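Local coordinates for sortase family protein (Streptococcus agalactiae serogroup V, PDB 3RBJ) that probably acts as a pilus-specific class C sortase, a membrane-bound cysteine transpeptidase that joins pilin subunits in pilus assembly, at residues 125-130 against 189-194. The protein carries 6 engineered substitutions. Sequence-based numbering, arbitrary orientation.
Sequences STHAVL and HVTLLT
His127 reaches across to strand 189-194, where its ring meets His189 and Thr191. From CB the side chain runs with CG anti to the backbone N (chi1 -176°), which swings the ring over toward the neighbouring strand. There CG and CD2 lie beneath His189 CB, which is 4.2 Å from the centroid of the His127 ring and 21° off its normal, a CH-pi contact near the rim of the face. The His189 ring turns its edge to the same His127 ring, centroids 6.0 Å apart. Farther out, NE2 of His127 meets Thr191 OG1 at its ring edge in a hydrogen bond modelled at 2.4 Å, a length too short to be taken literally. His127 ND1 is bonded to Tyr182 O, which, with the Thr191 bond, would fix the ring's rotation. His189 is held in turn by Glu187 and by Gly209 O of strand 203-212.

On the other face Ala128, Leu130, Val190 and Leu192 make apolar contacts. Leu130 CD1 touches both Val190 CG2 (4.1 Å) and Leu192 CD2 (4.0 Å), while Ala128 CB meets Val190 CG2. Between the faces, the backbones pair in parallel, with axes 17° apart: Thr126 O receives His189 N at 3.0 Å, and Leu130 N gives to Thr191 O at 2.9 Å in a nearly straight bond.

Buried near the centre of the chain, this is the parallel pairing of strands 126-131 and 188-196 that belongs to the sortase β-barrel; His133, the predicted proton donor/acceptor, follows the first, and Ala195, engineered at the predicted acyl-thioester position, lies near the end of the second.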
ATOM      1  N   SER A 125      -6.747   3.826  12.587  1.00 22.67           N
ATOM      2  CA  SER A 125      -7.754   4.278  11.596  1.00 22.62           C
ATOM      3  C   SER A 125      -7.152   4.574  10.260  1.00 22.06           C
ATOM      4  O   SER A 125      -7.425   5.653   9.698  1.00 23.79           O
ATOM      5  CB  SER A 125      -8.476   5.553  12.069  1.00 22.58           C
ATOM      6  OG  SER A 125      -9.304   5.202  13.154  1.00 24.20           O
ATOM      7  N   THR A 126      -6.341   3.638   9.752  1.00 21.28           N
ATOM      8  CA  THR A 126      -5.830   3.733   8.399  1.00 20.11           C
ATOM      9  C   THR A 126      -6.058   2.464   7.614  1.00 18.80           C
ATOM     10  O   THR A 126      -5.858   1.398   8.097  1.00 18.18           O
ATOM     11  CB  THR A 126      -4.367   4.101   8.357  1.00 20.66           C
ATOM     12  OG1 THR A 126      -3.616   3.080   8.973  1.00 19.67           O
ATOM     13  CG2 THR A 126      -4.084   5.501   9.084  1.00 22.92           C
ATOM     14  N   HIS A 127      -6.480   2.574   6.360  1.00 18.52           N
ATOM     15  CA  HIS A 127      -6.474   1.362   5.548  1.00 17.45           C
ATOM     16  C   HIS A 127      -5.816   1.652   4.194  1.00 17.27           C
ATOM     17  O   HIS A 127      -6.467   2.221   3.313  1.00 16.51           O
ATOM     18  CB  HIS A 127      -7.886   0.785   5.406  1.00 16.28           C
ATOM     19  CG  HIS A 127      -7.944  -0.512   4.667  1.00 17.58           C
ATOM     20  ND1 HIS A 127      -9.101  -1.256   4.585  1.00 20.49           N
ATOM     21  CD2 HIS A 127      -6.983  -1.241   4.039  1.00 19.07           C
ATOM     22  CE1 HIS A 127      -8.855  -2.370   3.911  1.00 21.48           C
ATOM     23  NE2 HIS A 127      -7.580  -2.382   3.557  1.00 15.76           N
ATOM     24  N   ALA A 128      -4.543   1.235   4.026  1.00 16.78           N
ATOM     25  CA  ALA A 128      -3.859   1.472   2.748  1.00 18.98           C
ATOM     26  C   ALA A 128      -4.162   0.403   1.693  1.00 20.65           C
ATOM     27  O   ALA A 128      -4.116  -0.775   1.983  1.00 22.62           O
ATOM     28  CB  ALA A 128      -2.358   1.609   2.945  1.00 18.11           C
ATOM     29  N   VAL A 129      -4.468   0.785   0.463  1.00 21.76           N
ATOM     30  CA  VAL A 129      -4.685  -0.248  -0.547  1.00 21.71           C
ATOM     31  C   VAL A 129      -3.730  -0.125  -1.708  1.00 22.79           C
ATOM     32  O   VAL A 129      -3.571   0.966  -2.299  1.00 24.44           O
ATOM     33  CB  VAL A 129      -6.113  -0.283  -1.129  1.00 22.83           C
ATOM     34  CG1 VAL A 129      -6.246  -1.510  -2.013  1.00 19.63           C
ATOM     35  CG2 VAL A 129      -7.216  -0.318   0.018  1.00 23.23           C
ATOM     36  N   LEU A 130      -3.083  -1.234  -2.053  1.00 21.99           N
ATOM     37  CA  LEU A 130      -2.130  -1.253  -3.156  1.00 22.89           C
ATOM     38  C   LEU A 130      -2.522  -2.287  -4.206  1.00 23.48           C
ATOM     39  O   LEU A 130      -2.759  -3.452  -3.886  1.00 21.62           O
ATOM     40  CB  LEU A 130      -0.719  -1.537  -2.639  1.00 21.84           C
ATOM     41  CG  LEU A 130      -0.337  -0.876  -1.313  1.00 22.60           C
ATOM     42  CD1 LEU A 130       0.947  -1.479  -0.763  1.00 18.81           C
ATOM     43  CD2 LEU A 130      -0.199   0.629  -1.482  1.00 19.07           C
ATOM     44  N   HIS A 189      -4.537  -1.177   8.813  1.00 20.16           N
ATOM     45  CA  HIS A 189      -4.452  -2.287   7.857  1.00 19.03           C
ATOM     46  C   HIS A 189      -3.782  -1.871   6.552  1.00 19.33           C
ATOM     47  O   HIS A 189      -3.739  -0.685   6.236  1.00 19.08           O
ATOM     48  CB  HIS A 189      -5.854  -2.755   7.514  1.00 18.80           C
ATOM     49  CG  HIS A 189      -6.514  -3.594   8.547  1.00 18.87           C
ATOM     50  ND1 HIS A 189      -6.195  -4.923   8.759  1.00 23.72           N
ATOM     51  CD2 HIS A 189      -7.528  -3.315   9.400  1.00 21.84           C
ATOM     52  CE1 HIS A 189      -6.969  -5.418   9.707  1.00 20.99           C
ATOM     53  NE2 HIS A 189      -7.796  -4.464  10.103  1.00 22.75           N
ATOM     54  N   VAL A 190      -3.294  -2.843   5.769  1.00 19.97           N
ATOM     55  CA  VAL A 190      -3.036  -2.579   4.314  1.00 20.01           C
ATOM     56  C   VAL A 190      -3.422  -3.791   3.511  1.00 20.40           C
ATOM     57  O   VAL A 190      -3.101  -4.916   3.909  1.00 21.37           O
ATOM     58  CB  VAL A 190      -1.596  -2.106   3.976  1.00 21.92           C
ATOM     59  CG1 VAL A 190      -0.578  -3.130   4.308  1.00 20.07           C
ATOM     60  CG2 VAL A 190      -1.470  -1.715   2.531  1.00 21.95           C
ATOM     61  N   THR A 191      -4.239  -3.534   2.488  1.00 19.41           N
ATOM     62  CA  THR A 191      -4.736  -4.521   1.549  1.00 20.43           C
ATOM     63  C   THR A 191      -3.894  -4.553   0.212  1.00 21.56           C
ATOM     64  O   THR A 191      -3.729  -3.533  -0.452  1.00 22.14           O
ATOM     65  CB  THR A 191      -6.233  -4.237   1.235  1.00 20.91           C
ATOM     66  OG1 THR A 191      -7.029  -4.397   2.450  1.00 19.72           O
ATOM     67  CG2 THR A 191      -6.756  -5.126   0.081  1.00 17.17           C
ATOM     68  N   LEU A 192      -3.375  -5.729  -0.144  1.00 21.21           N
ATOM     69  CA  LEU A 192      -2.744  -5.993  -1.438  1.00 21.39           C
ATOM     70  C   LEU A 192      -3.835  -6.551  -2.400  1.00 22.42           C
ATOM     71  O   LEU A 192      -4.570  -7.515  -2.083  1.00 23.11           O
ATOM     72  CB  LEU A 192      -1.548  -6.947  -1.298  1.00 20.98           C
ATOM     73  CG  LEU A 192      -0.500  -6.725  -0.177  1.00 21.77           C
ATOM     74  CD1 LEU A 192       0.655  -7.786  -0.157  1.00 21.12           C
ATOM     75  CD2 LEU A 192       0.129  -5.310  -0.089  1.00 20.60           C
ATOM     76  N   LEU A 193      -3.977  -5.954  -3.564  1.00 22.86           N
ATOM     77  CA  LEU A 193      -5.128  -6.292  -4.373  1.00 25.81           C
ATOM     78  C   LEU A 193      -4.630  -6.672  -5.762  1.00 28.28           C
ATOM     79  O   LEU A 193      -3.642  -6.125  -6.236  1.00 29.47           O
ATOM     80  CB  LEU A 193      -6.117  -5.104  -4.419  1.00 24.78           C
ATOM     81  CG  LEU A 193      -7.380  -5.151  -5.330  1.00 27.52           C
ATOM     82  CD1 LEU A 193      -8.578  -4.416  -4.713  1.00 24.00           C
ATOM     83  CD2 LEU A 193      -7.172  -4.663  -6.705  1.00 27.46           C
ATOM     84  N   THR A 194      -5.293  -7.642  -6.383  1.00 29.64           N
ATOM     85  CA  THR A 194      -5.021  -7.998  -7.745  1.00 31.74           C
ATOM     86  C   THR A 194      -6.162  -8.797  -8.301  1.00 33.45           C
ATOM     87  O   THR A 194      -7.040  -9.225  -7.557  1.00 33.04           O
ATOM     88  CB  THR A 194      -3.688  -8.780  -7.928  1.00 32.96           C
ATOM     89  OG1 THR A 194      -3.414  -8.895  -9.331  1.00 35.29           O
ATOM     90  CG2 THR A 194      -3.746 -10.191  -7.283  1.00 31.42           C
TER